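Local coordinates for protein esterase D (Lactobacillus rhamnosus, PDB 3DKR) that probably hydrolyses carboxylic esters with a Ser-Asp-His catalytic triad carried on an alpha/beta-hydrolase fold, at residues K94-L100 with I117-F123; W77-S81 with F106-A110. Residues are numbered along the deposited sequence.

Overall arrangement
Both contacts lie in the alpha/beta-hydrolase core, their centres about 11 Å apart, and are linked through one beta-alpha-beta unit: interaction 1 pairs its two parallel strands, 94-99 and 119-122, and its connecting helix, 101-113, is one partner in interaction 2, packed on helix 74-89. The layers touch directly: Ala107 CB lies 3.5 Å from Gly121 O, Ile117 CD1 3.5 Å from Ala110 O, and Val122 CG1 3.8 Å from Met108 CG. Ser101, the predicted nucleophile, directly follows Leu100, whose side chain is about 5 Å from those of Ser101 and His226 and about 3 Å from a bound acetate, probably from the crystallisation liquor. Phe106 of interaction 2 stands about 10 Å from Ser101, measured between side chains.

Interaction 1: K94-L100 with I117-F123; sequences KVFVFGL and ITAGGVF
Strands 94-99 and 119-122 run parallel, their axes 4.6 Å apart and inclined by 6°, with Val97 opposite Gly120, Phe98 opposite Gly121 and Gly99 opposite Val122. Lys94 begins the extended first strand, its CB 3.7 Å from Thr118 OG1. Val95 O accepts from Thr118 N (3.0 Å), while a water joins Val95 N (2.9 Å) to Thr118 OG1 (2.8 Å). Phe96, chi1 m, places CE1 3.6 Å from Ala119 CB. Val97 gives its N to Ala119 O (3.2 Å) and takes Gly121 N on its O (2.9 Å); Gly120 CA sits only 2.9 Å from Val97 O, where a CB would clash. Phe98, also m, lies nearly parallel to the Phe123 ring (15°, centroids 5.4 Å apart) but slid off it, with Phe98 CB 3.4 Å from Phe123 CZ. Gly99 N reaches Gly121 O (3.3 Å), and Phe123 N closes the ladder on Gly99 O (2.7 Å). Leu100 leaves the strand with CD2 3.9 Å from Phe123 CB, leading into the predicted nucleophile Ser101. This is the strand pair of a right-handed beta-alpha-beta crossover in an alpha/beta-hydrolase sheet. Strand 23-28 hydrogen-bonds the other edge of 94-99; helix 234-246 covers the face bearing Phe96 and Phe98, and helix 101-113 covers that of Val97 and Val122.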
ATOM      1  N   LYS A  94     -17.483   2.065 -10.636  1.00 15.27           N
ATOM      2  CA  LYS A  94     -16.271   1.240 -10.677  1.00 15.48           C
ATOM      3  C   LYS A  94     -15.301   1.672  -9.603  1.00 15.23           C
ATOM      4  O   LYS A  94     -15.153   2.868  -9.343  1.00 14.86           O
ATOM      5  CB  LYS A  94     -15.603   1.336 -12.048  1.00 16.40           C
ATOM      6  CG  LYS A  94     -16.489   0.830 -13.193  1.00 18.01           C
ATOM      7  CD  LYS A  94     -15.692   0.675 -14.485  1.00 21.45           C
ATOM      8  CE  LYS A  94     -16.569   0.268 -15.669  1.00 22.56           C
ATOM      9  NZ  LYS A  94     -15.784   0.025 -16.915  1.00 23.67           N
ATOM     10  N   VAL A  95     -14.653   0.689  -8.983  1.00 14.86           N
ATOM     11  CA  VAL A  95     -13.681   0.957  -7.921  1.00 15.12           C
ATOM     12  C   VAL A  95     -12.415   0.153  -8.190  1.00 15.74           C
ATOM     13  O   VAL A  95     -12.483  -1.027  -8.529  1.00 15.80           O
ATOM     14  CB  VAL A  95     -14.266   0.605  -6.551  1.00 15.39           C
ATOM     15  CG1 VAL A  95     -13.173   0.569  -5.480  1.00 16.35           C
ATOM     16  CG2 VAL A  95     -15.365   1.606  -6.170  1.00 15.90           C
ATOM     17  N   PHE A  96     -11.278   0.826  -8.022  1.00 14.99           N
ATOM     18  CA  PHE A  96      -9.949   0.237  -8.099  1.00 14.98           C
ATOM     19  C   PHE A  96      -9.297   0.363  -6.719  1.00 14.65           C
ATOM     20  O   PHE A  96      -9.579   1.303  -5.995  1.00 14.51           O
ATOM     21  CB  PHE A  96      -9.100   0.983  -9.113  1.00 15.52           C
ATOM     22  CG  PHE A  96      -9.592   0.869 -10.533  1.00 16.44           C
ATOM     23  CD1 PHE A  96      -8.961   0.018 -11.426  1.00 17.39           C
ATOM     24  CD2 PHE A  96     -10.693   1.588 -10.968  1.00 16.06           C
ATOM     25  CE1 PHE A  96      -9.420  -0.097 -12.741  1.00 17.83           C
ATOM     26  CE2 PHE A  96     -11.154   1.467 -12.287  1.00 16.49           C
ATOM     27  CZ  PHE A  96     -10.509   0.623 -13.156  1.00 16.99           C
ATOM     28  N   VAL A  97      -8.435  -0.581  -6.373  1.00 14.62           N
ATOM     29  CA  VAL A  97      -7.742  -0.565  -5.077  1.00 14.87           C
ATOM     30  C   VAL A  97      -6.268  -0.852  -5.284  1.00 15.11           C
ATOM     31  O   VAL A  97      -5.917  -1.876  -5.876  1.00 14.74           O
ATOM     32  CB  VAL A  97      -8.334  -1.622  -4.149  1.00 15.35           C
ATOM     33  CG1 VAL A  97      -7.696  -1.537  -2.758  1.00 16.19           C
ATOM     34  CG2 VAL A  97      -9.876  -1.473  -4.119  1.00 17.94           C
ATOM     35  N   PHE A  98      -5.416   0.043  -4.771  1.00 13.92           N
ATOM     36  CA  PHE A  98      -3.957  -0.089  -4.891  1.00 13.94           C
ATOM     37  C   PHE A  98      -3.308   0.194  -3.550  1.00 13.66           C
ATOM     38  O   PHE A  98      -3.868   0.906  -2.733  1.00 14.24           O
ATOM     39  CB  PHE A  98      -3.374   0.924  -5.885  1.00 14.20           C
ATOM     40  CG  PHE A  98      -4.010   0.902  -7.247  1.00 14.57           C
ATOM     41  CD1 PHE A  98      -3.587  -0.009  -8.211  1.00 14.92           C
ATOM     42  CD2 PHE A  98      -4.967   1.845  -7.592  1.00 14.33           C
ATOM     43  CE1 PHE A  98      -4.150  -0.015  -9.473  1.00 15.52           C
ATOM     44  CE2 PHE A  98      -5.552   1.827  -8.844  1.00 15.37           C
ATOM     45  CZ  PHE A  98      -5.121   0.913  -9.786  1.00 15.08           C
ATOM     46  N   GLY A  99      -2.095  -0.309  -3.371  1.00 14.22           N
ATOM     47  CA  GLY A  99      -1.326   0.007  -2.173  1.00 14.01           C
ATOM     48  C   GLY A  99       0.161  -0.124  -2.356  1.00 14.31           C
ATOM     49  O   GLY A  99       0.629  -0.638  -3.375  1.00 15.06           O
ATOM     50  N   LEU A 100       0.905   0.377  -1.363  1.00 13.75           N
ATOM     51  CA  LEU A 100       2.365   0.207  -1.301  1.00 14.23           C
ATOM     52  C   LEU A 100       2.676  -1.200  -0.763  1.00 14.46           C
ATOM     53  O   LEU A 100       1.882  -2.114  -1.010  1.00 14.01           O
ATOM     54  CB  LEU A 100       3.019   1.346  -0.502  1.00 14.59           C
ATOM     55  CG  LEU A 100       3.176   2.599  -1.375  1.00 15.18           C
ATOM     56  CD1 LEU A 100       3.229   3.886  -0.532  1.00 15.90           C
ATOM     57  CD2 LEU A 100       4.411   2.479  -2.263  1.00 17.05           C
ATOM     58  N   ILE A 117     -15.106  -5.199  -6.949  1.00 17.23           N
ATOM     59  CA  ILE A 117     -13.884  -4.484  -7.357  1.00 16.57           C
ATOM     60  C   ILE A 117     -13.505  -4.747  -8.822  1.00 16.74           C
ATOM     61  O   ILE A 117     -13.356  -5.892  -9.244  1.00 16.87           O
ATOM     62  CB  ILE A 117     -12.682  -4.848  -6.453  1.00 16.89           C
ATOM     63  CG1 ILE A 117     -13.019  -4.604  -4.978  1.00 17.22           C
ATOM     64  CG2 ILE A 117     -11.447  -4.033  -6.868  1.00 16.75           C
ATOM     65  CD1 ILE A 117     -12.004  -5.222  -3.980  1.00 16.84           C
ATOM     66  N   THR A 118     -13.332  -3.683  -9.598  1.00 15.97           N
ATOM     67  CA  THR A 118     -12.998  -3.817 -11.021  1.00 16.25           C
ATOM     68  C   THR A 118     -11.577  -4.312 -11.254  1.00 16.41           C
ATOM     69  O   THR A 118     -11.362  -5.195 -12.074  1.00 16.88           O
ATOM     70  CB  THR A 118     -13.196  -2.472 -11.741  1.00 16.11           C
ATOM     71  OG1 THR A 118     -14.595  -2.164 -11.740  1.00 18.31           O
ATOM     72  CG2 THR A 118     -12.679  -2.493 -13.173  1.00 18.09           C
ATOM     73  N   ALA A 119     -10.611  -3.719 -10.549  1.00 16.11           N
ATOM     74  CA  ALA A 119      -9.211  -4.054 -10.739  1.00 15.93           C
ATOM     75  C   ALA A 119      -8.395  -3.395  -9.624  1.00 15.88           C
ATOM     76  O   ALA A 119      -8.945  -2.681  -8.788  1.00 15.82           O
ATOM     77  CB  ALA A 119      -8.733  -3.606 -12.109  1.00 16.12           C
ATOM     78  N   GLY A 120      -7.102  -3.652  -9.591  1.00 15.85           N
ATOM     79  CA  GLY A 120      -6.290  -3.115  -8.499  1.00 16.27           C
ATOM     80  C   GLY A 120      -4.885  -3.623  -8.608  1.00 15.99           C
ATOM     81  O   GLY A 120      -4.497  -4.147  -9.642  1.00 16.55           O
ATOM     82  N   GLY A 121      -4.104  -3.465  -7.548  1.00 15.31           N
ATOM     83  CA  GLY A 121      -2.726  -3.931  -7.581  1.00 15.05           C
ATOM     84  C   GLY A 121      -1.827  -3.231  -6.584  1.00 14.86           C
ATOM     85  O   GLY A 121      -2.292  -2.713  -5.565  1.00 14.48           O
ATOM     86  N   VAL A 122      -0.536  -3.232  -6.882  1.00 14.56           N
ATOM     87  CA  VAL A 122       0.469  -2.802  -5.938  1.00 14.63           C
ATOM     88  C   VAL A 122       1.461  -1.837  -6.569  1.00 15.07           C
ATOM     89  O   VAL A 122       1.731  -1.890  -7.771  1.00 15.10           O
ATOM     90  CB  VAL A 122       1.224  -3.996  -5.331  1.00 14.74           C
ATOM     91  CG1 VAL A 122       0.228  -5.050  -4.782  1.00 15.82           C
ATOM     92  CG2 VAL A 122       2.160  -4.624  -6.362  1.00 14.77           C
ATOM     93  N   PHE A 123       1.994  -0.968  -5.726  1.00 14.79           N
ATOM     94  CA  PHE A 123       3.054  -0.062  -6.107  1.00 14.29           C
ATOM     95  C   PHE A 123       4.397  -0.481  -5.505  1.00 14.92           C
ATOM     96  O   PHE A 123       5.395   0.240  -5.681  1.00 15.56           O
ATOM     97  CB  PHE A 123       2.746   1.363  -5.646  1.00 14.46           C
ATOM     98  CG  PHE A 123       1.425   1.912  -6.128  1.00 14.11           C
ATOM     99  CD1 PHE A 123       0.877   1.523  -7.350  1.00 14.49           C
ATOM    100  CD2 PHE A 123       0.765   2.867  -5.378  1.00 15.27           C
ATOM    101  CE1 PHE A 123      -0.325   2.070  -7.784  1.00 14.86           C
ATOM    102  CE2 PHE A 123      -0.414   3.419  -5.816  1.00 15.16           C
ATOM    103  CZ  PHE A 123      -0.961   3.020  -7.012  1.00 15.70           C
TER
HETATM  104  O   HOH W   1     -15.928  -1.873  -9.296  1.00 18.95           O

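Interaction 2: W77-S81 with F106-A110; sequences WWAES and FAMKA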
ATOM      1  N   TRP A  77      -5.698  -3.721  10.244  1.00 16.36           N
ATOM      2  CA  TRP A  77      -5.448  -3.023   8.981  1.00 15.90           C
ATOM      3  C   TRP A  77      -6.242  -3.667   7.851  1.00 16.21           C
ATOM      4  O   TRP A  77      -6.696  -2.972   6.928  1.00 15.60           O
ATOM      5  CB  TRP A  77      -3.954  -2.999   8.646  1.00 16.07           C
ATOM      6  CG  TRP A  77      -3.150  -2.350   9.730  1.00 15.45           C
ATOM      7  CD1 TRP A  77      -3.549  -1.333  10.544  1.00 15.90           C
ATOM      8  CD2 TRP A  77      -1.797  -2.651  10.087  1.00 15.31           C
ATOM      9  NE1 TRP A  77      -2.526  -0.985  11.405  1.00 15.09           N
ATOM     10  CE2 TRP A  77      -1.444  -1.789  11.152  1.00 15.06           C
ATOM     11  CE3 TRP A  77      -0.854  -3.583   9.632  1.00 15.31           C
ATOM     12  CZ2 TRP A  77      -0.183  -1.832  11.758  1.00 15.95           C
ATOM     13  CZ3 TRP A  77       0.404  -3.614  10.239  1.00 16.21           C
ATOM     14  CH2 TRP A  77       0.722  -2.742  11.283  1.00 16.39           C
ATOM     15  N   TRP A  78      -6.423  -4.978   7.917  1.00 15.82           N
ATOM     16  CA  TRP A  78      -7.275  -5.656   6.935  1.00 16.16           C
ATOM     17  C   TRP A  78      -8.735  -5.213   7.080  1.00 16.28           C
ATOM     18  O   TRP A  78      -9.398  -4.895   6.088  1.00 16.25           O
ATOM     19  CB  TRP A  78      -7.130  -7.176   7.054  1.00 16.83           C
ATOM     20  CG  TRP A  78      -8.105  -7.993   6.242  1.00 16.67           C
ATOM     21  CD1 TRP A  78      -8.862  -9.022   6.696  1.00 17.69           C
ATOM     22  CD2 TRP A  78      -8.408  -7.860   4.839  1.00 16.82           C
ATOM     23  NE1 TRP A  78      -9.620  -9.551   5.679  1.00 18.63           N
ATOM     24  CE2 TRP A  78      -9.368  -8.852   4.528  1.00 16.55           C
ATOM     25  CE3 TRP A  78      -7.970  -7.007   3.825  1.00 17.38           C
ATOM     26  CZ2 TRP A  78      -9.893  -9.015   3.244  1.00 18.26           C
ATOM     27  CZ3 TRP A  78      -8.503  -7.170   2.527  1.00 16.95           C
ATOM     28  CH2 TRP A  78      -9.454  -8.162   2.262  1.00 17.79           C
ATOM     29  N   ALA A  79      -9.250  -5.167   8.302  1.00 16.44           N
ATOM     30  CA  ALA A  79     -10.615  -4.652   8.505  1.00 16.25           C
ATOM     31  C   ALA A  79     -10.748  -3.209   7.975  1.00 16.74           C
ATOM     32  O   ALA A  79     -11.764  -2.834   7.383  1.00 17.54           O
ATOM     33  CB  ALA A  79     -10.985  -4.686   9.989  1.00 16.74           C
ATOM     34  N   GLU A  80      -9.723  -2.398   8.197  1.00 16.48           N
ATOM     35  CA  GLU A  80      -9.755  -0.998   7.758  1.00 15.96           C
ATOM     36  C   GLU A  80      -9.747  -0.907   6.229  1.00 15.94           C
ATOM     37  O   GLU A  80     -10.455  -0.087   5.640  1.00 15.76           O
ATOM     38  CB  GLU A  80      -8.601  -0.209   8.387  1.00 16.16           C
ATOM     39  CG  GLU A  80      -8.827  -0.032   9.895  1.00 16.71           C
ATOM     40  CD  GLU A  80      -7.647   0.534  10.695  1.00 17.09           C
ATOM     41  OE1 GLU A  80      -6.478   0.443  10.271  1.00 16.41           O
ATOM     42  OE2 GLU A  80      -7.914   1.107  11.787  1.00 20.19           O
ATOM     43  N   SER A  81      -8.959  -1.762   5.595  1.00 15.84           N
ATOM     44  CA  SER A  81      -8.880  -1.788   4.126  1.00 16.08           C
ATOM     45  C   SER A  81     -10.204  -2.236   3.534  1.00 15.62           C
ATOM     46  O   SER A  81     -10.687  -1.664   2.547  1.00 16.61           O
ATOM     47  CB  SER A  81      -7.785  -2.750   3.665  1.00 16.11           C
ATOM     48  OG  SER A  81      -6.501  -2.397   4.160  1.00 16.35           O
ATOM     49  N   PHE A 106      -3.066  -5.909   1.380  1.00 14.51           N
ATOM     50  CA  PHE A 106      -4.510  -5.811   1.558  1.00 14.42           C
ATOM     51  C   PHE A 106      -5.233  -5.562   0.231  1.00 14.56           C
ATOM     52  O   PHE A 106      -6.331  -6.065   0.030  1.00 14.68           O
ATOM     53  CB  PHE A 106      -4.849  -4.745   2.595  1.00 14.93           C
ATOM     54  CG  PHE A 106      -4.115  -4.949   3.898  1.00 13.72           C
ATOM     55  CD1 PHE A 106      -4.200  -6.161   4.558  1.00 15.77           C
ATOM     56  CD2 PHE A 106      -3.309  -3.952   4.435  1.00 15.81           C
ATOM     57  CE1 PHE A 106      -3.512  -6.369   5.755  1.00 15.73           C
ATOM     58  CE2 PHE A 106      -2.635  -4.152   5.623  1.00 15.49           C
ATOM     59  CZ  PHE A 106      -2.721  -5.359   6.273  1.00 15.40           C
ATOM     60  N   ALA A 107      -4.607  -4.818  -0.686  1.00 14.35           N
ATOM     61  CA  ALA A 107      -5.188  -4.639  -2.028  1.00 14.50           C
ATOM     62  C   ALA A 107      -5.363  -5.970  -2.723  1.00 14.81           C
ATOM     63  O   ALA A 107      -6.402  -6.242  -3.325  1.00 15.24           O
ATOM     64  CB  ALA A 107      -4.328  -3.723  -2.892  1.00 13.98           C
ATOM     65  N   MET A 108      -4.348  -6.824  -2.620  1.00 14.63           N
ATOM     66  CA  MET A 108      -4.417  -8.134  -3.259  1.00 15.26           C
ATOM     67  C   MET A 108      -5.450  -9.003  -2.555  1.00 15.16           C
ATOM     68  O   MET A 108      -6.202  -9.717  -3.226  1.00 15.83           O
ATOM     69  CB  MET A 108      -3.046  -8.797  -3.320  1.00 15.75           C
ATOM     70  CG  MET A 108      -2.041  -8.071  -4.215  1.00 15.84           C
ATOM     71  SD  MET A 108      -2.626  -7.657  -5.891  1.00 16.14           S
ATOM     72  CE  MET A 108      -3.252  -9.254  -6.437  1.00 17.65           C
ATOM     73  N   LYS A 109      -5.518  -8.959  -1.226  1.00 15.06           N
ATOM     74  CA  LYS A 109      -6.509  -9.768  -0.517  1.00 14.82           C
ATOM     75  C   LYS A 109      -7.930  -9.291  -0.857  1.00 15.06           C
ATOM     76  O   LYS A 109      -8.863 -10.095  -0.942  1.00 15.71           O
ATOM     77  CB  LYS A 109      -6.279  -9.775   0.993  1.00 15.07           C
ATOM     78  CG  LYS A 109      -7.019 -10.887   1.709  1.00 16.45           C
ATOM     79  CD  LYS A 109      -6.746 -10.874   3.199  1.00 17.57           C
ATOM     80  CE  LYS A 109      -7.441 -12.025   3.916  1.00 18.84           C
ATOM     81  NZ  LYS A 109      -6.751 -13.336   3.722  1.00 18.14           N
ATOM     82  N   ALA A 110      -8.077  -7.984  -1.079  1.00 14.63           N
ATOM     83  CA  ALA A 110      -9.341  -7.420  -1.555  1.00 15.23           C
ATOM     84  C   ALA A 110      -9.740  -7.998  -2.911  1.00 15.93           C
ATOM     85  O   ALA A 110     -10.876  -8.455  -3.090  1.00 16.82           O
ATOM     86  CB  ALA A 110      -9.237  -5.895  -1.622  1.00 15.39           C
TER
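Trp78 and Phe106 carry most of this helix-helix contact, burying 114 and 102 Å² respectively, and Lys109 adds another 45 Å². The two helical segments cross at -58° with their axes still 10.1 Å apart, so large side chains have to fill the space between them. Trp78, with chi1 t, swings its indole across to helix 101-113: CZ3 comes 3.5 Å from Phe106 O, and CH2 3.6 Å from Ala110 N. That carbonyl and amide are already joined to each other by a helical hydrogen bond of 2.8 Å, so the indole packs against a closed turn of backbone. Lys109 lies over the indole face. Its CD is 3.6 Å from the centroid of the six-membered ring and 14° off the normal, a CH-pi contact; NZ is 5.5 Å from the five-membered ring centroid, at most a weak cation-pi attraction.

Phe106 points the opposite way across the gap, into helix 74-89. Backbone atoms Trp77 C and Trp78 N lie over one face of its ring, and its CE2 approaches Trp77 CB to 3.5 Å, its CE1 Trp78 CB to 3.9 Å. Ser81 OG sits 3.3 Å from Phe106 CB but spends its hydrogen on Trp77 O (2.8 Å), which lets the hydroxyl be buried there. Phe172 of helix 155-178 meets the rings of both Trp78 and Phe106. Such packing joins two neighbouring helices on one side of the central sheet in an alpha/beta-hydrolase, one of them the helix that starts at the predicted nucleophile, Ser101.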